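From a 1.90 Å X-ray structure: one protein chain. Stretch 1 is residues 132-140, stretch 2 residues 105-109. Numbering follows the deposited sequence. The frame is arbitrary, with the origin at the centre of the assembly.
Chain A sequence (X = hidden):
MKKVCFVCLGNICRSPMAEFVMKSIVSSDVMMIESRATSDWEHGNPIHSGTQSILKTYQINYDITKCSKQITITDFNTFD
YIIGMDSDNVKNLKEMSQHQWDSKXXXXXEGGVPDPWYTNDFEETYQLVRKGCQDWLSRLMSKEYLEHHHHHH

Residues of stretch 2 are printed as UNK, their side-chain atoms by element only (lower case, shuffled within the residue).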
# COMPACT_ATOMS: atom_id res chain seq x y z
N GLY A 132 2.43 6.77 7.98
CA GLY A 132 3.42 6.10 7.16
C GLY A 132 3.42 6.58 5.72
O GLY A 132 4.47 6.63 5.07
N CYS A 133 2.25 6.94 5.20
CA CYS A 133 2.20 7.53 3.87
C CYS A 133 2.93 8.87 3.85
O CYS A 133 3.63 9.19 2.88
CB CYS A 133 0.75 7.69 3.40
SG CYS A 133 0.02 6.11 2.87
N GLN A 134 2.78 9.66 4.92
CA GLN A 134 3.51 10.93 5.00
C GLN A 134 5.02 10.69 5.00
O GLN A 134 5.77 11.43 4.35
CB GLN A 134 3.10 11.70 6.26
CG GLN A 134 1.79 12.46 6.12
CD GLN A 134 1.88 13.57 5.09
OE1 GLN A 134 2.97 14.11 4.83
NE2 GLN A 134 0.75 13.92 4.47
N ASP A 135 5.47 9.66 5.72
CA ASP A 135 6.90 9.36 5.75
C ASP A 135 7.40 8.91 4.39
O ASP A 135 8.48 9.32 3.96
CB ASP A 135 7.18 8.30 6.81
CG ASP A 135 7.00 8.84 8.22
OD1 ASP A 135 6.73 10.06 8.37
OD2 ASP A 135 7.15 8.05 9.17
N TRP A 136 6.63 8.06 3.68
CA TRP A 136 7.05 7.64 2.35
C TRP A 136 7.13 8.83 1.39
O TRP A 136 8.03 8.89 0.55
CB TRP A 136 6.11 6.56 1.80
CG TRP A 136 6.46 5.24 2.40
CD1 TRP A 136 5.71 4.50 3.28
CD2 TRP A 136 7.69 4.53 2.22
NE1 TRP A 136 6.40 3.37 3.65
CE2 TRP A 136 7.61 3.36 3.01
CE3 TRP A 136 8.85 4.77 1.47
CZ2 TRP A 136 8.65 2.43 3.06
CZ3 TRP A 136 9.87 3.84 1.52
CH2 TRP A 136 9.77 2.69 2.30
N LEU A 137 6.22 9.79 1.54
CA LEU A 137 6.29 10.99 0.71
C LEU A 137 7.61 11.73 0.91
O LEU A 137 8.28 12.10 -0.06
CB LEU A 137 5.11 11.90 1.03
CG LEU A 137 4.85 13.05 0.06
CD1 LEU A 137 4.16 12.54 -1.19
CD2 LEU A 137 4.02 14.16 0.76
N SER A 138 7.99 11.95 2.17
CA SER A 138 9.23 12.66 2.46
C SER A 138 10.44 11.85 2.02
O SER A 138 11.49 12.41 1.70
CB SER A 138 9.32 12.98 3.94
OG SER A 138 9.76 11.84 4.65
N ARG A 139 10.29 10.53 1.98
CA ARG A 139 11.39 9.68 1.55
C ARG A 139 11.53 9.67 0.03
O ARG A 139 12.65 9.69 -0.49
CB ARG A 139 11.15 8.27 2.09
CG ARG A 139 12.31 7.37 1.97
CD ARG A 139 12.88 6.99 3.33
NE ARG A 139 13.81 5.89 3.09
CZ ARG A 139 13.62 4.64 3.49
NH1 ARG A 139 12.55 4.33 4.22
NH2 ARG A 139 14.53 3.71 3.19
N LEU A 140 10.41 9.66 -0.69
CA LEU A 140 10.42 9.45 -2.13
C LEU A 140 10.42 10.74 -2.94
O LEU A 140 10.84 10.71 -4.10
CB LEU A 140 9.22 8.60 -2.54
CG LEU A 140 9.23 7.20 -1.92
CD1 LEU A 140 7.92 6.49 -2.17
CD2 LEU A 140 10.39 6.41 -2.51
N UNK A 105 12.02 -4.00 -2.48
CA UNK A 105 11.03 -4.45 -1.50
C UNK A 105 11.32 -3.80 -0.15
O UNK A 105 12.44 -3.90 0.38
c UNK A 105 10.60 -6.54 -2.80
c UNK A 105 10.04 -6.45 -0.34
c UNK A 105 11.00 -5.98 -1.42
c UNK A 105 10.62 -8.06 -2.90
N UNK A 106 10.30 -3.15 0.42
CA UNK A 106 10.40 -2.34 1.63
C UNK A 106 9.31 -2.72 2.62
O UNK A 106 8.23 -3.18 2.24
o UNK A 106 13.97 1.58 -2.24
c UNK A 106 13.21 1.21 0.02
c UNK A 106 12.28 0.61 0.89
c UNK A 106 12.08 0.21 -1.84
c UNK A 106 10.24 -0.83 1.35
c UNK A 106 13.08 1.01 -1.34
c UNK A 106 11.17 -0.38 -0.97
c UNK A 106 11.26 -0.20 0.40
N UNK A 107 9.58 -2.49 3.89
CA UNK A 107 8.57 -2.57 4.94
C UNK A 107 7.89 -1.21 5.08
O UNK A 107 8.56 -0.18 5.19
c UNK A 107 8.23 -3.15 7.44
c UNK A 107 9.20 -2.99 6.26
c UNK A 107 7.23 -4.26 7.16
c UNK A 107 9.01 -3.44 8.71
N UNK A 108 6.55 -1.22 5.11
CA UNK A 108 5.79 0.03 5.16
C UNK A 108 6.21 0.92 6.32
O UNK A 108 6.33 2.14 6.15
c UNK A 108 2.29 2.74 4.10
c UNK A 108 4.28 -0.27 5.24
c UNK A 108 2.96 1.48 6.47
c UNK A 108 2.17 2.61 6.50
c UNK A 108 3.08 1.60 4.08
c UNK A 108 1.84 3.25 5.30
c UNK A 108 3.43 0.97 5.27
N UNK A 109 6.39 0.35 7.51
CA UNK A 109 6.85 1.12 8.66
C UNK A 109 7.52 0.18 9.64
O UNK A 109 7.08 -0.96 9.82
n UNK A 109 4.03 2.83 11.70
n UNK A 109 4.05 1.38 13.49
c UNK A 109 4.71 1.00 10.11
c UNK A 109 3.57 1.82 10.74
n UNK A 109 4.66 3.57 13.79
c UNK A 109 4.24 2.60 12.99
c UNK A 109 5.68 1.88 9.33

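Position 105 has four side-chain atoms, all carbon. The chain forks at its first carbon, and one arm is two carbons long. The side chain is out of reach of stretch 1. That beta-branched pattern is isoleucine. Ile105 lies in the strand and takes no part in the contact.

Position 106 has one carbon, then a ring of six carbons bearing one oxygen. Its CA-to-CB bond points toward the helix. The ring meets the six-membered ring of Trp136, and the guanidinium of Arg139 lies near its edge. A six-carbon ring with a single oxygen on it is tyrosine. In Tyr106, CD2 is 3.6 Å from Trp136 CH2, and CE2 is 4.2 Å from Arg139 NH2. Trp136 turns its edge toward the tyrosine face in an offset edge-to-face pair; the centroids of the Trp136 six-membered ring and the Tyr106 ring are 5.4 Å apart, with planes at 84°.

Position 107 has four carbons, forked at the second. They touch nothing on stretch 1, but the backbone O of this position reaches Trp136. This is leucine. The CA-to-CB bond of Leu107 points away from the helix, and the backbone makes the contact: Leu107 O is 3.4 Å from Trp136 CZ2, near the plane of the indole.

Position 108 has one carbon and a ring of six carbons, with no oxygen on it. The ring reaches Gly132, Cys133 and Trp136. This is phenylalanine. The CA-to-CB bond of Phe108 points away, but the ring end comes back to the helix. Phe108 CZ is 3.7 Å from both Gly132 C and Cys133 N, and 4.2 Å from Cys133 SG. The sulfur sits at the ring edge. Gly132 has no side chain, and this matters: an ideal CB there would fall 2.3 Å from Phe108 CE2, a clash.

Position 109 has three carbons, a nitrogen, then a carbon carrying two more nitrogens. Its CA-to-CB bond points sideways, and the side chain makes no close contact with stretch 1. This guanidinium chain is arginine. Arg109 CA is 6.2 Å from Gly132 CA. Arg109 NH1 is hydrogen-bonded elsewhere in the structure.

The contact centres on Trp136. Trp136 NE1 donates a hydrogen bond to Phe108 O at 2.8 Å, the one hydrogen bond between the stretches. This ties the indole edge to the backbone just past the strand. Tyr106 packs at the far end of the indole, while the Phe108 ring lies obliquely to the five-membered ring of Trp136 and packs against the helix backbone at Gly132. The two stretches together bury 324 Å².

Stretch 2 105-109: IYLFR
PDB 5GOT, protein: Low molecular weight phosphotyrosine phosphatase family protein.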